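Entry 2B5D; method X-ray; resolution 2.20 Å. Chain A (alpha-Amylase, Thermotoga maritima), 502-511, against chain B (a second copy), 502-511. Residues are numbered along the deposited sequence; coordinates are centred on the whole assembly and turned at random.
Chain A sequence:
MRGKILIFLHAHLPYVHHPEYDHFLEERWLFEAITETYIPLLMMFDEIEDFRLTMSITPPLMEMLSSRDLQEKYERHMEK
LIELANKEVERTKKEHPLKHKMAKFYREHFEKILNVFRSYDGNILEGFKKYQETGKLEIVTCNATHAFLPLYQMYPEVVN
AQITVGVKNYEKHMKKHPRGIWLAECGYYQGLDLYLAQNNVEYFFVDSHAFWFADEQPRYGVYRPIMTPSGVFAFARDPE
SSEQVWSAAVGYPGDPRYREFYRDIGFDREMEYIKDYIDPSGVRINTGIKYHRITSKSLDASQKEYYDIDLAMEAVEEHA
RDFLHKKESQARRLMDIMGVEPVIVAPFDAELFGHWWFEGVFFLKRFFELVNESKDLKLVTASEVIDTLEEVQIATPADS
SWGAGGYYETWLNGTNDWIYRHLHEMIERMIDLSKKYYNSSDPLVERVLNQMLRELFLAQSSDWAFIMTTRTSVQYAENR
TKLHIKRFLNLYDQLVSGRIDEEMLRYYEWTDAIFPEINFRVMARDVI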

# COMPACT_ATOMS: atom_id res chain seq x y z
N GLU A 502 -15.25 -22.51 -22.35
CA GLU A 502 -16.63 -22.40 -21.97
C GLU A 502 -16.91 -22.25 -20.51
O GLU A 502 -17.94 -21.68 -20.14
CB GLU A 502 -17.43 -23.56 -22.52
CG GLU A 502 -17.63 -23.48 -24.01
CD GLU A 502 -18.70 -24.46 -24.46
OE1 GLU A 502 -19.80 -24.43 -23.84
OE2 GLU A 502 -18.41 -25.26 -25.39
N GLU A 503 -16.01 -22.77 -19.69
CA GLU A 503 -16.18 -22.74 -18.24
C GLU A 503 -15.87 -21.36 -17.67
O GLU A 503 -16.56 -20.89 -16.76
CB GLU A 503 -15.28 -23.80 -17.58
CG GLU A 503 -15.75 -25.23 -17.81
CD GLU A 503 -15.28 -26.17 -16.70
OE1 GLU A 503 -16.07 -26.39 -15.73
OE2 GLU A 503 -14.11 -26.66 -16.78
N MET A 504 -14.81 -20.74 -18.20
CA MET A 504 -14.48 -19.36 -17.91
C MET A 504 -15.62 -18.44 -18.36
O MET A 504 -16.07 -17.60 -17.59
CB MET A 504 -13.17 -18.95 -18.60
CG MET A 504 -12.68 -17.58 -18.13
SD MET A 504 -11.46 -16.82 -19.24
CE MET A 504 -10.01 -17.81 -18.85
N LEU A 505 -16.10 -18.60 -19.59
CA LEU A 505 -17.23 -17.82 -20.11
C LEU A 505 -18.45 -17.92 -19.21
O LEU A 505 -19.09 -16.92 -18.93
CB LEU A 505 -17.60 -18.22 -21.55
CG LEU A 505 -18.89 -17.59 -22.13
CD1 LEU A 505 -18.78 -16.06 -22.31
CD2 LEU A 505 -19.23 -18.27 -23.44
N ARG A 506 -18.76 -19.11 -18.74
CA ARG A 506 -19.89 -19.28 -17.83
C ARG A 506 -19.61 -18.61 -16.49
O ARG A 506 -20.53 -18.26 -15.75
CB ARG A 506 -20.14 -20.75 -17.57
CG ARG A 506 -20.75 -21.52 -18.70
CD ARG A 506 -21.56 -22.69 -18.12
NE ARG A 506 -20.71 -23.61 -17.38
CZ ARG A 506 -19.92 -24.53 -17.94
NH1 ARG A 506 -19.17 -25.31 -17.15
NH2 ARG A 506 -19.87 -24.68 -19.27
N TYR A 507 -18.33 -18.50 -16.15
CA TYR A 507 -17.99 -17.91 -14.87
C TYR A 507 -18.35 -16.43 -15.01
O TYR A 507 -19.20 -15.92 -14.28
CB TYR A 507 -16.52 -18.17 -14.47
CG TYR A 507 -16.09 -17.22 -13.38
CD1 TYR A 507 -16.79 -17.19 -12.17
CD2 TYR A 507 -15.03 -16.33 -13.56
CE1 TYR A 507 -16.47 -16.28 -11.17
CE2 TYR A 507 -14.69 -15.41 -12.56
CZ TYR A 507 -15.42 -15.39 -11.37
OH TYR A 507 -15.11 -14.53 -10.36
N TYR A 508 -17.74 -15.77 -15.99
CA TYR A 508 -18.09 -14.40 -16.40
C TYR A 508 -19.59 -14.11 -16.58
O TYR A 508 -20.10 -13.09 -16.08
CB TYR A 508 -17.38 -14.07 -17.71
CG TYR A 508 -15.87 -14.00 -17.60
CD1 TYR A 508 -15.12 -13.78 -18.72
CD2 TYR A 508 -15.21 -14.17 -16.37
CE1 TYR A 508 -13.75 -13.68 -18.68
CE2 TYR A 508 -13.79 -14.09 -16.30
CZ TYR A 508 -13.08 -13.86 -17.47
OH TYR A 508 -11.69 -13.75 -17.51
N GLU A 509 -20.33 -15.00 -17.26
CA GLU A 509 -21.78 -14.82 -17.40
C GLU A 509 -22.49 -14.76 -16.05
O GLU A 509 -23.55 -14.14 -15.91
CB GLU A 509 -22.42 -15.90 -18.28
CG GLU A 509 -22.14 -15.72 -19.74
CD GLU A 509 -22.53 -16.96 -20.57
OE1 GLU A 509 -22.45 -18.08 -20.02
OE2 GLU A 509 -22.90 -16.82 -21.78
N TRP A 510 -21.90 -15.41 -15.07
CA TRP A 510 -22.51 -15.58 -13.75
C TRP A 510 -22.20 -14.41 -12.85
O TRP A 510 -23.07 -13.93 -12.16
CB TRP A 510 -21.95 -16.87 -13.11
CG TRP A 510 -22.28 -17.12 -11.67
CD1 TRP A 510 -23.52 -17.29 -11.13
CD2 TRP A 510 -21.34 -17.30 -10.60
NE1 TRP A 510 -23.42 -17.55 -9.79
CE2 TRP A 510 -22.09 -17.58 -9.44
CE3 TRP A 510 -19.93 -17.26 -10.52
CZ2 TRP A 510 -21.48 -17.82 -8.18
CZ3 TRP A 510 -19.32 -17.48 -9.29
CH2 TRP A 510 -20.10 -17.75 -8.13
N THR A 511 -20.93 -14.00 -12.83
CA THR A 511 -20.54 -12.95 -11.93
C THR A 511 -20.92 -11.55 -12.47
O THR A 511 -21.36 -10.65 -11.71
CB THR A 511 -19.03 -13.05 -11.51
OG1 THR A 511 -18.79 -12.08 -10.48
CG2 THR A 511 -18.08 -12.81 -12.65
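Chain B (502-511) EEMLRYYEWT

Chain B repeats the conformation of chain A: residues 502-511 form a helix in both copies, and an exact two-fold axis relates them. The helices run in roughly opposite directions, with 142° between their N-to-C vectors and a signed crossing angle of -142°. Their axes come no closer than 11.9 Å, a wide spacing that leaves room for large aromatic side chains between the backbones. The symmetry makes the register reciprocal. A:Tyr507 CA lies 7.6 Å from B:Tyr507 CA, while B:Trp510 CA lies 8.8 Å from A:Glu503 CA, and the same pairing recurs with the chains exchanged.

One face of each helix does the work. Glu503, Tyr507 and Trp510, spaced four and three residues apart, all direct their CA-to-CB bonds toward the partner. At the centre the two Tyr507 rings meet, B:Tyr507 CE1 standing 3.6 Å from A:Tyr507 CE1. Their planes are nearly parallel, at 10°, but slid apart so that the rings barely overlap, with centroids 4.9 Å apart. Tyrosine suits this place because its flat ring can lie close to its own symmetry mate, while its OH is hydrogen-bonded elsewhere in the structure.

The largest bump is Trp510, which has more of its surface covered by the other helix than any other residue here. With chi1 at 171° (t), the indole of B:Trp510 reaches across to the groove along A:Glu503, A:Met504 and A:Tyr507. B:Trp510 CZ3 packs 3.6 Å from A:Tyr507 CB, B:Trp510 CZ2 lies 3.9 Å from A:Met504 N, and B:Trp510 CD1 is 3.7 Å from A:Glu503 OE1. A broad, rigid indole can thus touch backbone, an aliphatic carbon and a carboxylate at once. Its six-membered ring meets the A:Tyr507 ring obliquely, with planes at 43° and centroids 5.5 Å apart. By symmetry A:Trp510 fills the equivalent hollow on chain B, so each helix supplies one bump and one hollow on the two sides of the tyrosine pair.

At the margin, A:Glu503 lays both its stem and its carboxylate beside the indole, A:Glu503 CB 3.7 Å from B:Trp510 NE1, yet the residue as a whole stays exposed, which suits a charged side chain. B:Glu503 OE1 forms a salt bridge within its own helix to B:Arg506 NH1 at 3.6 Å, as its counterpart does in chain A. Met504 sets its CA-to-CB bond sideways and its side-chain end leads away, so its backbone is what meets the indole. No hydrogen bond joins the two stretches; fit of shape, burying 406 Å² in all, dominates the contact.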

# COMPACT_ATOMS: atom_id res chain seq x y z
N GLU B 502 -25.68 -23.62 -4.61
CA GLU B 502 -25.04 -24.58 -5.48
C GLU B 502 -24.13 -24.02 -6.52
O GLU B 502 -23.21 -24.70 -6.97
CB GLU B 502 -26.07 -25.47 -6.13
CG GLU B 502 -26.68 -26.47 -5.17
CD GLU B 502 -27.43 -27.54 -5.93
OE1 GLU B 502 -26.82 -28.12 -6.87
OE2 GLU B 502 -28.63 -27.77 -5.59
N GLU B 503 -24.40 -22.78 -6.93
CA GLU B 503 -23.63 -22.12 -7.98
C GLU B 503 -22.28 -21.64 -7.46
O GLU B 503 -21.26 -21.74 -8.16
CB GLU B 503 -24.43 -20.95 -8.58
CG GLU B 503 -25.61 -21.39 -9.44
CD GLU B 503 -25.97 -20.32 -10.47
OE1 GLU B 503 -25.47 -20.44 -11.63
OE2 GLU B 503 -26.72 -19.37 -10.11
N MET B 504 -22.30 -21.08 -6.24
CA MET B 504 -21.09 -20.73 -5.53
C MET B 504 -20.24 -21.99 -5.26
O MET B 504 -19.06 -22.00 -5.55
CB MET B 504 -21.43 -20.05 -4.19
CG MET B 504 -20.18 -19.46 -3.52
SD MET B 504 -20.41 -19.10 -1.75
CE MET B 504 -21.42 -17.62 -1.85
N LEU B 505 -20.86 -23.05 -4.75
CA LEU B 505 -20.17 -24.33 -4.52
C LEU B 505 -19.49 -24.85 -5.78
O LEU B 505 -18.35 -25.28 -5.74
CB LEU B 505 -21.10 -25.40 -3.94
CG LEU B 505 -20.52 -26.83 -3.83
CD1 LEU B 505 -19.37 -26.94 -2.82
CD2 LEU B 505 -21.64 -27.80 -3.49
N ARG B 506 -20.17 -24.77 -6.91
CA ARG B 506 -19.57 -25.21 -8.16
C ARG B 506 -18.44 -24.28 -8.57
O ARG B 506 -17.55 -24.66 -9.33
CB ARG B 506 -20.61 -25.18 -9.28
CG ARG B 506 -21.64 -26.26 -9.22
CD ARG B 506 -22.12 -26.55 -10.65
NE ARG B 506 -22.75 -25.38 -11.25
CZ ARG B 506 -24.00 -24.97 -10.99
NH1 ARG B 506 -24.46 -23.87 -11.59
NH2 ARG B 506 -24.78 -25.65 -10.14
N TYR B 507 -18.52 -23.03 -8.12
CA TYR B 507 -17.49 -22.08 -8.50
C TYR B 507 -16.23 -22.54 -7.76
O TYR B 507 -15.23 -22.88 -8.40
CB TYR B 507 -17.89 -20.62 -8.20
CG TYR B 507 -16.68 -19.72 -8.21
CD1 TYR B 507 -15.88 -19.64 -9.35
CD2 TYR B 507 -16.30 -18.99 -7.08
CE1 TYR B 507 -14.72 -18.88 -9.37
CE2 TYR B 507 -15.14 -18.22 -7.09
CZ TYR B 507 -14.36 -18.17 -8.24
OH TYR B 507 -13.22 -17.40 -8.30
N TYR B 508 -16.31 -22.62 -6.44
CA TYR B 508 -15.28 -23.22 -5.58
C TYR B 508 -14.73 -24.58 -6.04
O TYR B 508 -13.51 -24.79 -6.06
CB TYR B 508 -15.83 -23.36 -4.17
CG TYR B 508 -16.11 -22.05 -3.47
CD1 TYR B 508 -16.67 -22.05 -2.22
CD2 TYR B 508 -15.82 -20.81 -4.07
CE1 TYR B 508 -16.92 -20.89 -1.53
CE2 TYR B 508 -16.09 -19.59 -3.39
CZ TYR B 508 -16.66 -19.66 -2.11
OH TYR B 508 -16.95 -18.52 -1.35
N GLU B 509 -15.62 -25.51 -6.42
CA GLU B 509 -15.15 -26.81 -6.93
C GLU B 509 -14.26 -26.67 -8.16
O GLU B 509 -13.41 -27.51 -8.43
CB GLU B 509 -16.32 -27.76 -7.24
CG GLU B 509 -16.96 -28.35 -6.01
CD GLU B 509 -18.29 -29.05 -6.32
OE1 GLU B 509 -18.97 -28.62 -7.27
OE2 GLU B 509 -18.66 -30.03 -5.60
N TRP B 510 -14.48 -25.60 -8.89
CA TRP B 510 -13.82 -25.37 -10.18
C TRP B 510 -12.49 -24.69 -10.00
O TRP B 510 -11.52 -25.07 -10.63
CB TRP B 510 -14.73 -24.48 -11.06
CG TRP B 510 -14.15 -23.95 -12.33
CD1 TRP B 510 -13.71 -24.68 -13.39
CD2 TRP B 510 -14.02 -22.57 -12.70
NE1 TRP B 510 -13.30 -23.83 -14.40
CE2 TRP B 510 -13.49 -22.53 -14.00
CE3 TRP B 510 -14.32 -21.34 -12.04
CZ2 TRP B 510 -13.24 -21.32 -14.69
CZ3 TRP B 510 -14.06 -20.15 -12.70
CH2 TRP B 510 -13.52 -20.15 -14.02
N THR B 511 -12.47 -23.65 -9.17
CA THR B 511 -11.26 -22.89 -9.01
C THR B 511 -10.26 -23.59 -8.07
O THR B 511 -9.02 -23.59 -8.31
CB THR B 511 -11.53 -21.39 -8.63
OG1 THR B 511 -10.29 -20.69 -8.67
CG2 THR B 511 -12.13 -21.24 -7.25